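Local coordinates for O-methyltransferase (Bacillus halodurans, PDB 2GPY), which probably transfers a methyl group from S-adenosylmethionine to a hydroxyl oxygen of a substrate not yet identified, at residues B[23-29]-B[65-71]; B[51-57]-B[75-80]; B[91-95]-B[108-112]; B[126-130]-B[146-151]. All coordinates share one frame; numbering follows the deposited sequence. Where two conformers were deposited one is given.

Contact 1 (B[23-29]-B[65-71]); sequences IEQMERE and IGYSAIR
The selenomethionine side chain of Met26 lies at the apolar centre, where helix 21-32 meets the start of helix 67-75. Its chain runs out extended and then bends at the selenium (chi3 70°), which lays CE against the backbone of the turn, 3.5 Å from Ile65 O, with Ile70 CD1 close to both CE and SE. One helical turn earlier, Ile23 continues the apolar layer: its CD1 slides past Ile70 CG2 at 3.6 Å, while its CG2 touches both Tyr67 CE1 and Arg71 CD. The two helix segments run nearly antiparallel, at 161°, and Gly66, the last residue of the loop after the first strand of the Rossmann-like methyltransferase fold, is the N-cap of the second. With CG anti to the backbone N (chi1 -179°), the Tyr67 ring reaches across to helix 21-32. Its hydroxyl donates a 2.6 Å bond from OH to Glu27 OE2, arriving on the anti side of the carboxylate, and accepts a 3.1 Å bond from Arg71 NH1, with the oxygen near the guanidinium plane. A phenylalanine here would probably leave Glu27 OE2 and Arg71 NH1 without the hydroxyl that links them. Arg19 engages the other carboxylate oxygen of Glu27, and Glu44 forms a salt bridge with Arg71. At the opposite end, Glu29 OE2 approaches Ile65 CD1 while OE1 binds a zinc ion together with Glu93 and His97.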
# COMPACT_ATOMS: atom_id res chain seq x y z
N ILE B 23 -10.10 -3.89 -23.48
CA ILE B 23 -10.17 -3.07 -22.24
C ILE B 23 -10.37 -1.60 -22.59
O ILE B 23 -11.23 -0.94 -22.01
CB ILE B 23 -8.88 -3.26 -21.43
CG1 ILE B 23 -8.60 -4.76 -21.24
CG2 ILE B 23 -8.93 -2.52 -20.05
CD1 ILE B 23 -9.37 -5.38 -20.14
N GLU B 24 -9.61 -1.09 -23.57
CA GLU B 24 -9.78 0.28 -24.04
C GLU B 24 -11.19 0.52 -24.58
O GLU B 24 -11.75 1.60 -24.38
CB GLU B 24 -8.72 0.65 -25.08
CG GLU B 24 -7.32 0.55 -24.49
CD GLU B 24 -6.28 1.40 -25.18
OE1 GLU B 24 -6.33 1.54 -26.40
OE2 GLU B 24 -5.39 1.90 -24.47
N GLN B 25 -11.76 -0.49 -25.25
CA GLN B 25 -13.11 -0.44 -25.76
C GLN B 25 -14.13 -0.43 -24.62
O GLN B 25 -15.18 0.23 -24.73
CB GLN B 25 -13.36 -1.62 -26.71
CG GLN B 25 -14.75 -1.64 -27.40
CD GLN B 25 -14.94 -0.53 -28.46
OE1 GLN B 25 -13.98 0.01 -29.01
NE2 GLN B 25 -16.20 -0.21 -28.74
N MSE B 26 -13.84 -1.16 -23.55
CA MSE B 26 -14.70 -1.13 -22.34
C MSE B 26 -14.71 0.25 -21.68
O MSE B 26 -15.75 0.72 -21.21
CB MSE B 26 -14.26 -2.20 -21.33
CG MSE B 26 -14.68 -3.62 -21.71
SE MSE B 26 -13.95 -4.90 -20.42
CE MSE B 26 -15.01 -4.45 -18.95
N GLU B 27 -13.55 0.90 -21.66
CA GLU B 27 -13.43 2.25 -21.10
C GLU B 27 -14.25 3.26 -21.87
O GLU B 27 -14.99 4.05 -21.27
CB GLU B 27 -11.98 2.71 -21.05
CG GLU B 27 -11.13 1.84 -20.14
CD GLU B 27 -9.67 2.03 -20.39
OE1 GLU B 27 -9.33 2.69 -21.40
OE2 GLU B 27 -8.86 1.52 -19.61
N ARG B 28 -14.11 3.27 -23.20
CA ARG B 28 -14.88 4.17 -24.05
C ARG B 28 -16.37 3.87 -23.94
O ARG B 28 -17.19 4.79 -23.93
CB ARG B 28 -14.43 4.11 -25.51
CG ARG B 28 -13.10 4.83 -25.78
CD ARG B 28 -12.85 4.97 -27.30
NE ARG B 28 -12.89 3.67 -27.97
CZ ARG B 28 -11.87 2.80 -28.01
NH1 ARG B 28 -10.70 3.10 -27.43
NH2 ARG B 28 -12.01 1.64 -28.63
N GLU B 29 -16.71 2.59 -23.83
CA GLU B 29 -18.10 2.17 -23.66
C GLU B 29 -18.74 2.64 -22.35
O GLU B 29 -19.90 3.08 -22.33
CB GLU B 29 -18.18 0.65 -23.69
CG GLU B 29 -19.61 0.16 -23.73
CD GLU B 29 -19.78 -1.25 -23.20
OE1 GLU B 29 -19.03 -2.18 -23.60
OE2 GLU B 29 -20.69 -1.43 -22.39
N ILE B 65 -19.86 -3.07 -15.20
CA ILE B 65 -19.71 -3.93 -16.39
C ILE B 65 -18.46 -4.81 -16.34
O ILE B 65 -18.03 -5.35 -17.36
CB ILE B 65 -19.84 -3.15 -17.76
CG1 ILE B 65 -18.74 -2.09 -17.89
CG2 ILE B 65 -21.28 -2.61 -17.95
CD1 ILE B 65 -18.44 -1.67 -19.33
N GLY B 66 -17.86 -4.92 -15.14
CA GLY B 66 -16.77 -5.85 -14.90
C GLY B 66 -15.36 -5.31 -15.15
O GLY B 66 -14.39 -6.06 -15.08
N TYR B 67 -15.23 -4.01 -15.38
CA TYR B 67 -13.91 -3.42 -15.65
C TYR B 67 -12.89 -3.62 -14.52
O TYR B 67 -11.78 -4.13 -14.77
CB TYR B 67 -14.09 -1.95 -15.97
CG TYR B 67 -12.80 -1.23 -16.30
CD1 TYR B 67 -12.24 -1.32 -17.56
CD2 TYR B 67 -12.17 -0.45 -15.34
CE1 TYR B 67 -11.05 -0.64 -17.86
CE2 TYR B 67 -11.01 0.25 -15.63
CZ TYR B 67 -10.46 0.15 -16.88
OH TYR B 67 -9.32 0.89 -17.12
N SER B 68 -13.27 -3.27 -13.28
CA SER B 68 -12.33 -3.42 -12.15
C SER B 68 -12.00 -4.89 -11.85
O SER B 68 -10.85 -5.21 -11.59
CB SER B 68 -12.80 -2.67 -10.90
OG SER B 68 -12.73 -1.27 -11.11
N ALA B 69 -13.01 -5.77 -11.92
CA ALA B 69 -12.80 -7.19 -11.66
C ALA B 69 -11.79 -7.72 -12.68
O ALA B 69 -10.85 -8.43 -12.34
CB ALA B 69 -14.11 -7.99 -11.78
N ILE B 70 -12.03 -7.40 -13.95
CA ILE B 70 -11.14 -7.82 -15.04
C ILE B 70 -9.71 -7.31 -14.88
O ILE B 70 -8.77 -8.10 -14.98
CB ILE B 70 -11.72 -7.46 -16.43
CG1 ILE B 70 -12.89 -8.42 -16.73
CG2 ILE B 70 -10.66 -7.54 -17.52
CD1 ILE B 70 -13.80 -7.98 -17.89
N ARG B 71 -9.55 -6.01 -14.65
CA ARG B 71 -8.22 -5.45 -14.54
C ARG B 71 -7.46 -5.96 -13.32
O ARG B 71 -6.24 -6.19 -13.40
CB ARG B 71 -8.32 -3.93 -14.57
CG ARG B 71 -8.70 -3.53 -15.99
CD ARG B 71 -8.09 -2.27 -16.44
NE ARG B 71 -6.63 -2.33 -16.45
CZ ARG B 71 -5.87 -1.25 -16.41
NH1 ARG B 71 -6.46 -0.07 -16.40
NH2 ARG B 71 -4.53 -1.34 -16.39

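Contact 2 (B[51-57]-B[75-80]); sequences KMAAPAR and ALPEAT
Lys51, near the end of helix 40-53, reaches over the last residue of helix 67-75. Followed outward from CB, its chain leaves with CG anti to the carbonyl carbon (chi1 -70°), and CG passes 3.8 Å from Ala75 O. CD stays alongside the same carbonyl oxygen, and CE comes down on the methyl group, 3.9 Å from Ala75 CB. NZ then leaves the contact to form a salt bridge with Asp198 of the second subunit. An alanine in its place would probably uncover the end of helix 67-75 and leave that aspartate of the second subunit without its mate. Next to the lysine, Leu76 sets its two methyl groups against the segment 51-57: CD2 lies 3.9 Å from Lys51 CA, and CD1 meets Pro55 CG at the same distance, the leucine and proline side chains crossing at about a right angle. A type I turn from Leu76 to Ala79 brings the chain round to strand 80-85. There Thr80 N donates a 2.8 Å bond to Ala56 O, nearly straight at the hydrogen (165°), and Ala79 CA adds a CA-H...O contact to the same oxygen. Arg57 and Thr80 form a parallel bridge where strands 57-61 and 80-85 begin, their side chains side by side and pointing the same way; the arginine's guanidinium goes on to Pro125 O and Leu126 O and makes a cation-pi contact with Phe127. The chemistry thus implies a division of labour: apolar atoms and a single backbone hydrogen bond join the segments, while both long cationic chains spend their charge elsewhere, one of them across the dimer interface.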
# COMPACT_ATOMS: atom_id res chain seq x y z
N LYS B 51 -0.69 -5.33 -6.36
CA LYS B 51 0.42 -6.21 -6.68
C LYS B 51 1.40 -6.25 -5.52
O LYS B 51 2.02 -7.30 -5.24
CB LYS B 51 1.17 -5.77 -7.95
CG LYS B 51 0.38 -5.98 -9.25
CD LYS B 51 1.26 -5.54 -10.40
CE LYS B 51 0.45 -4.97 -11.53
NZ LYS B 51 1.40 -4.67 -12.69
N MSE B 52 1.54 -5.10 -4.86
CA MSE B 52 2.44 -4.96 -3.75
C MSE B 52 1.96 -5.81 -2.57
O MSE B 52 2.78 -6.42 -1.87
CB MSE B 52 2.48 -3.48 -3.36
CG MSE B 52 3.57 -3.13 -2.53
SE MSE B 52 3.44 -1.25 -2.00
CE MSE B 52 2.51 -0.58 -3.23
N ALA B 53 0.65 -5.78 -2.32
CA ALA B 53 0.03 -6.56 -1.25
C ALA B 53 -0.16 -8.05 -1.58
O ALA B 53 -0.30 -8.84 -0.66
CB ALA B 53 -1.29 -5.95 -0.86
N ALA B 54 -0.18 -8.42 -2.87
CA ALA B 54 -0.24 -9.83 -3.32
C ALA B 54 -1.42 -10.64 -2.75
O ALA B 54 -1.24 -11.75 -2.20
CB ALA B 54 1.11 -10.57 -3.07
N PRO B 55 -2.65 -10.10 -2.86
CA PRO B 55 -3.79 -10.82 -2.27
C PRO B 55 -4.15 -12.04 -3.11
O PRO B 55 -3.93 -12.02 -4.32
CB PRO B 55 -4.90 -9.77 -2.29
CG PRO B 55 -4.57 -8.88 -3.48
CD PRO B 55 -3.06 -8.84 -3.51
N ALA B 56 -4.66 -13.10 -2.47
CA ALA B 56 -5.14 -14.27 -3.20
C ALA B 56 -6.64 -14.24 -3.49
O ALA B 56 -7.10 -14.89 -4.44
CB ALA B 56 -4.79 -15.56 -2.41
N ARG B 57 -7.41 -13.53 -2.67
CA ARG B 57 -8.89 -13.59 -2.74
C ARG B 57 -9.42 -12.17 -2.55
O ARG B 57 -9.12 -11.52 -1.53
CB ARG B 57 -9.45 -14.50 -1.64
CG ARG B 57 -9.11 -16.01 -1.79
CD ARG B 57 -9.69 -16.82 -0.64
NE ARG B 57 -11.12 -16.57 -0.43
CZ ARG B 57 -12.10 -16.89 -1.28
NH1 ARG B 57 -11.84 -17.49 -2.45
NH2 ARG B 57 -13.35 -16.60 -0.96
N ALA B 75 -4.04 -8.21 -13.43
CA ALA B 75 -2.84 -7.74 -12.72
C ALA B 75 -2.32 -8.77 -11.73
O ALA B 75 -1.14 -8.75 -11.37
CB ALA B 75 -3.13 -6.42 -11.98
N LEU B 76 -3.23 -9.62 -11.25
CA LEU B 76 -2.97 -10.62 -10.22
C LEU B 76 -3.36 -12.02 -10.74
O LEU B 76 -4.39 -12.57 -10.34
CB LEU B 76 -3.78 -10.29 -8.96
CG LEU B 76 -3.47 -8.94 -8.28
CD1 LEU B 76 -4.63 -8.48 -7.37
CD2 LEU B 76 -2.14 -9.01 -7.51
N PRO B 77 -2.53 -12.61 -11.61
CA PRO B 77 -2.92 -13.87 -12.32
C PRO B 77 -3.24 -15.05 -11.39
O PRO B 77 -3.93 -15.99 -11.79
CB PRO B 77 -1.71 -14.18 -13.20
CG PRO B 77 -0.89 -12.87 -13.24
CD PRO B 77 -1.17 -12.15 -11.97
N GLU B 78 -2.73 -15.00 -10.16
CA GLU B 78 -2.96 -16.04 -9.16
C GLU B 78 -4.23 -15.87 -8.30
O GLU B 78 -4.69 -16.83 -7.66
CB GLU B 78 -1.75 -16.13 -8.23
CG GLU B 78 -0.49 -16.56 -8.94
CD GLU B 78 -0.61 -17.95 -9.51
OE1 GLU B 78 -1.08 -18.09 -10.67
OE2 GLU B 78 -0.24 -18.91 -8.78
N ALA B 79 -4.80 -14.67 -8.31
CA ALA B 79 -5.87 -14.33 -7.38
C ALA B 79 -7.22 -14.72 -7.94
O ALA B 79 -7.39 -14.91 -9.14
CB ALA B 79 -5.86 -12.83 -7.07
N THR B 80 -8.19 -14.87 -7.05
CA THR B 80 -9.58 -15.07 -7.47
C THR B 80 -10.37 -13.90 -6.96
O THR B 80 -10.05 -13.31 -5.91
CB THR B 80 -10.19 -16.41 -6.99
OG1 THR B 80 -10.27 -16.42 -5.57
CG2 THR B 80 -9.35 -17.58 -7.44

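Contact 3 (B[91-95]-B[108-112]); sequences YEEAH and ELLFG
Helix 91-95 lies over strand 108-111 with the two directions nearly antiparallel, at 167°, and their axes 9.3 Å apart, close enough for side chains to bridge the gap. Tyr91 and Leu109 carry most of it. The tyrosine CG stands anti to the backbone N (chi1 162°), and the ring therefore reaches down to the strand, where one face receives the CB of Phe111. That methylene sits 3.5 Å from the Tyr91 ring centroid and almost on the ring normal, a textbook CH-pi contact. The Phe111 ring leans obliquely beside it, the two planes 32° apart. At its edge the tyrosine meets Leu109: CE1 is 3.7 Å from Leu109 O and about as far from the leucine CB. Two residues along the strand from Phe111, the branch end of Leu109 turns to the helix backbone. Its CD1 presses 3.5 Å from His95 N, touches Ala94 CB, and comes up at the edge of the imidazole. The side chains meet by apolar and aromatic packing, some of it against backbone atoms. Helix and strand belong to one beta-alpha-beta unit, strand 80-85, helix 88-100 and strand 107-111; the last lies at one margin of the sheet, hydrogen-bonded to strand 80-85, with helix 118-122 against Leu110 on its other face.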
# COMPACT_ATOMS: atom_id res chain seq x y z
N TYR B 91 -24.89 -6.77 -14.94
CA TYR B 91 -24.40 -8.12 -14.60
C TYR B 91 -24.21 -8.99 -15.87
O TYR B 91 -23.19 -9.66 -16.02
CB TYR B 91 -25.33 -8.81 -13.59
CG TYR B 91 -25.14 -10.31 -13.54
CD1 TYR B 91 -24.10 -10.89 -12.81
CD2 TYR B 91 -26.00 -11.14 -14.26
CE1 TYR B 91 -23.92 -12.29 -12.79
CE2 TYR B 91 -25.83 -12.52 -14.26
CZ TYR B 91 -24.79 -13.08 -13.52
OH TYR B 91 -24.69 -14.46 -13.55
N GLU B 92 -25.22 -8.99 -16.75
CA GLU B 92 -25.18 -9.78 -17.99
C GLU B 92 -24.06 -9.30 -18.89
O GLU B 92 -23.37 -10.11 -19.52
CB GLU B 92 -26.54 -9.73 -18.72
CG GLU B 92 -27.68 -10.42 -17.95
CD GLU B 92 -27.52 -11.95 -17.82
OE1 GLU B 92 -26.57 -12.53 -18.40
OE2 GLU B 92 -28.38 -12.59 -17.16
N GLU B 93 -23.85 -7.99 -18.94
CA GLU B 93 -22.75 -7.48 -19.76
C GLU B 93 -21.39 -7.86 -19.18
O GLU B 93 -20.46 -8.26 -19.90
CB GLU B 93 -22.84 -5.97 -19.91
CG GLU B 93 -21.77 -5.48 -20.89
CD GLU B 93 -21.81 -3.98 -21.18
OE1 GLU B 93 -22.86 -3.33 -20.94
OE2 GLU B 93 -20.76 -3.45 -21.66
N ALA B 94 -21.25 -7.67 -17.87
CA ALA B 94 -20.03 -8.03 -17.16
C ALA B 94 -19.71 -9.50 -17.38
O ALA B 94 -18.57 -9.86 -17.58
CB ALA B 94 -20.20 -7.74 -15.66
N HIS B 95 -20.73 -10.35 -17.37
CA HIS B 95 -20.52 -11.79 -17.52
C HIS B 95 -19.93 -12.09 -18.92
O HIS B 95 -19.04 -12.92 -19.05
CB HIS B 95 -21.84 -12.51 -17.29
CG HIS B 95 -21.69 -13.96 -16.95
ND1 HIS B 95 -21.97 -14.96 -17.84
CD2 HIS B 95 -21.30 -14.56 -15.80
CE1 HIS B 95 -21.77 -16.13 -17.25
NE2 HIS B 95 -21.37 -15.92 -16.01
N GLU B 108 -15.69 -14.76 -10.24
CA GLU B 108 -17.02 -15.32 -9.97
C GLU B 108 -18.01 -14.15 -9.84
O GLU B 108 -17.86 -13.33 -8.95
CB GLU B 108 -17.04 -16.16 -8.69
CG GLU B 108 -18.43 -16.76 -8.39
CD GLU B 108 -18.51 -17.54 -7.08
OE1 GLU B 108 -17.49 -17.69 -6.37
OE2 GLU B 108 -19.62 -18.02 -6.76
N LEU B 109 -18.99 -14.07 -10.72
CA LEU B 109 -19.91 -12.94 -10.68
C LEU B 109 -21.22 -13.38 -10.06
O LEU B 109 -21.83 -14.36 -10.47
CB LEU B 109 -20.19 -12.38 -12.08
CG LEU B 109 -19.00 -11.83 -12.86
CD1 LEU B 109 -19.54 -11.25 -14.18
CD2 LEU B 109 -18.25 -10.76 -12.02
N LEU B 110 -21.66 -12.61 -9.07
CA LEU B 110 -22.90 -12.90 -8.41
C LEU B 110 -23.89 -11.80 -8.76
O LEU B 110 -23.57 -10.61 -8.77
CB LEU B 110 -22.70 -12.99 -6.89
CG LEU B 110 -21.79 -14.12 -6.37
CD1 LEU B 110 -21.75 -14.10 -4.85
CD2 LEU B 110 -22.27 -15.47 -6.86
N PHE B 111 -25.09 -12.22 -9.11
CA PHE B 111 -26.14 -11.30 -9.39
C PHE B 111 -27.02 -11.24 -8.17
O PHE B 111 -27.69 -12.22 -7.84
CB PHE B 111 -26.94 -11.80 -10.58
CG PHE B 111 -28.18 -11.04 -10.82
CD1 PHE B 111 -28.13 -9.65 -10.99
CD2 PHE B 111 -29.41 -11.69 -10.90
CE1 PHE B 111 -29.32 -8.94 -11.23
CE2 PHE B 111 -30.57 -10.98 -11.12
CZ PHE B 111 -30.52 -9.59 -11.29
N GLY B 112 -27.10 -10.07 -7.56
CA GLY B 112 -27.99 -9.92 -6.42
C GLY B 112 -27.75 -8.65 -5.69
O GLY B 112 -26.85 -7.90 -6.02

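Contact 4 (B[126-130]-B[146-151]); sequences LFDVL and YSPMVR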
# COMPACT_ATOMS: atom_id res chain seq x y z
N LEU B 126 -12.29 -16.46 4.02
CA LEU B 126 -12.04 -15.03 4.22
C LEU B 126 -11.30 -14.43 3.02
O LEU B 126 -10.53 -15.10 2.34
CB LEU B 126 -11.24 -14.79 5.51
CG LEU B 126 -11.88 -15.11 6.87
CD1 LEU B 126 -10.87 -14.93 7.98
CD2 LEU B 126 -13.14 -14.27 7.13
N PHE B 127 -11.59 -13.16 2.76
CA PHE B 127 -10.98 -12.41 1.68
C PHE B 127 -9.78 -11.61 2.18
O PHE B 127 -9.74 -11.21 3.34
CB PHE B 127 -12.05 -11.50 1.06
CG PHE B 127 -13.13 -12.25 0.34
CD1 PHE B 127 -12.95 -12.65 -0.99
CD2 PHE B 127 -14.33 -12.60 0.99
CE1 PHE B 127 -13.96 -13.38 -1.68
CE2 PHE B 127 -15.34 -13.33 0.31
CZ PHE B 127 -15.15 -13.72 -1.03
N ASP B 128 -8.79 -11.40 1.32
CA ASP B 128 -7.65 -10.55 1.60
C ASP B 128 -7.97 -9.10 1.34
O ASP B 128 -7.33 -8.23 1.90
CB ASP B 128 -6.46 -10.95 0.72
CG ASP B 128 -6.06 -12.39 0.93
OD1 ASP B 128 -5.78 -12.72 2.08
OD2 ASP B 128 -6.07 -13.19 -0.05
N VAL B 129 -8.93 -8.85 0.44
CA VAL B 129 -9.27 -7.49 0.03
C VAL B 129 -10.79 -7.42 -0.16
O VAL B 129 -11.37 -8.32 -0.77
CB VAL B 129 -8.58 -7.10 -1.34
CG1 VAL B 129 -9.12 -5.74 -1.88
CG2 VAL B 129 -7.04 -7.07 -1.24
N LEU B 130 -11.40 -6.33 0.32
CA LEU B 130 -12.77 -5.96 0.01
C LEU B 130 -12.71 -4.63 -0.71
O LEU B 130 -12.07 -3.70 -0.23
CB LEU B 130 -13.58 -5.79 1.33
CG LEU B 130 -14.97 -5.17 1.18
CD1 LEU B 130 -15.90 -6.08 0.25
CD2 LEU B 130 -15.67 -4.90 2.54
N TYR B 146 -19.64 -6.55 5.25
CA TYR B 146 -18.59 -7.33 4.60
C TYR B 146 -17.20 -7.22 5.22
O TYR B 146 -16.33 -8.02 4.93
CB TYR B 146 -18.55 -7.00 3.09
CG TYR B 146 -19.75 -7.61 2.41
CD1 TYR B 146 -19.80 -8.97 2.17
CD2 TYR B 146 -20.88 -6.84 2.10
CE1 TYR B 146 -20.93 -9.56 1.59
CE2 TYR B 146 -22.01 -7.42 1.51
CZ TYR B 146 -22.03 -8.79 1.27
OH TYR B 146 -23.11 -9.41 0.68
N SER B 147 -17.01 -6.26 6.11
CA SER B 147 -15.72 -6.13 6.75
C SER B 147 -15.37 -7.35 7.64
O SER B 147 -14.20 -7.73 7.71
CB SER B 147 -15.59 -4.79 7.47
OG SER B 147 -16.42 -4.72 8.60
N PRO B 148 -16.37 -8.02 8.26
CA PRO B 148 -16.01 -9.21 9.04
C PRO B 148 -15.57 -10.39 8.17
O PRO B 148 -15.05 -11.38 8.68
CB PRO B 148 -17.31 -9.56 9.78
CG PRO B 148 -18.17 -8.35 9.64
CD PRO B 148 -17.83 -7.79 8.33
N MSE B 149 -15.76 -10.26 6.86
CA MSE B 149 -15.36 -11.30 5.93
C MSE B 149 -13.94 -11.07 5.34
O MSE B 149 -13.46 -11.85 4.51
CB MSE B 149 -16.44 -11.43 4.89
CG MSE B 149 -17.83 -11.62 5.57
SE MSE B 149 -18.90 -12.30 4.20
CE MSE B 149 -20.70 -11.69 4.88
N VAL B 150 -13.29 -10.02 5.81
CA VAL B 150 -11.89 -9.75 5.47
C VAL B 150 -10.97 -10.29 6.61
O VAL B 150 -11.26 -10.10 7.79
CB VAL B 150 -11.67 -8.23 5.33
CG1 VAL B 150 -10.17 -7.88 5.12
CG2 VAL B 150 -12.57 -7.65 4.18
N ARG B 151 -9.88 -10.95 6.25
CA ARG B 151 -8.93 -11.50 7.24
C ARG B 151 -8.21 -10.37 7.98
O ARG B 151 -8.08 -9.29 7.44
CB ARG B 151 -7.89 -12.41 6.57
CG ARG B 151 -7.03 -11.71 5.56
CD ARG B 151 -5.66 -12.36 5.39
NE ARG B 151 -4.87 -11.64 4.38
CZ ARG B 151 -3.85 -10.84 4.66
NH1 ARG B 151 -3.47 -10.65 5.93
NH2 ARG B 151 -3.19 -10.24 3.68
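Asp128 and Arg151 join the two segments by a salt bridge whose geometry follows from their conformations. The Arg151 CG sits between the backbone N and the carbonyl carbon (chi1 61°), and the chain then runs extended to NE, passing the Phe127 carbonyl on the way. NE donates to Asp128 OD1 at 2.7 Å, close to the guanidinium plane and on the anti lone pair, although the carboxylate and guanidinium planes are turned 65° apart. The other oxygen, OD2, is bonded to the backbone N of Ala56 and Arg57, so both oxygens of this carboxylate are gripped. Leu126 spreads its methyl groups, CD1 against Arg151 CA and CD2 to 3.6 Å from Met149 O. Leu130 has CG anti to the backbone N (chi1 170°), which sends CD2 to Tyr146 CB at 3.6 Å, while its CB packs at 3.5 Å on Val150 CG2. Phe127 and Val150 form a parallel bridge: Phe127 N bonds to Met149 O, and Arg151 N to Phe127 O, each at 2.9 Å. Short strand 150-151 thus borders the beginning of strand 127-133, which farther on lies between strands 57-61 and 154-159, while helix 118-122 packs against Tyr146 and Met149.

Contacts 1 and 4 are buried, contact 2 is partly so, and contact 3 lies at the surface. Contacts 1 and 3 adjoin: Ala94 packs on the Ile65-Gly66 turn, and one zinc site draws ligands from both. Contacts 2 and 4 meet at the beginning of two neighbouring central strands, where Arg57 O probably accepts a hydrogen bond from Asp128 N. Chemistry follows position. Contact 1 ranks an apolar helix-helix layer beside a polar network; contact 3 is apolar and aromatic, helix on strand; contacts 2 and 4 each rest on a parallel bridge, with one backbone bond in the former and two in the latter, contact 4 adding an internal salt bridge and contact 2 sending its lysine to the second subunit.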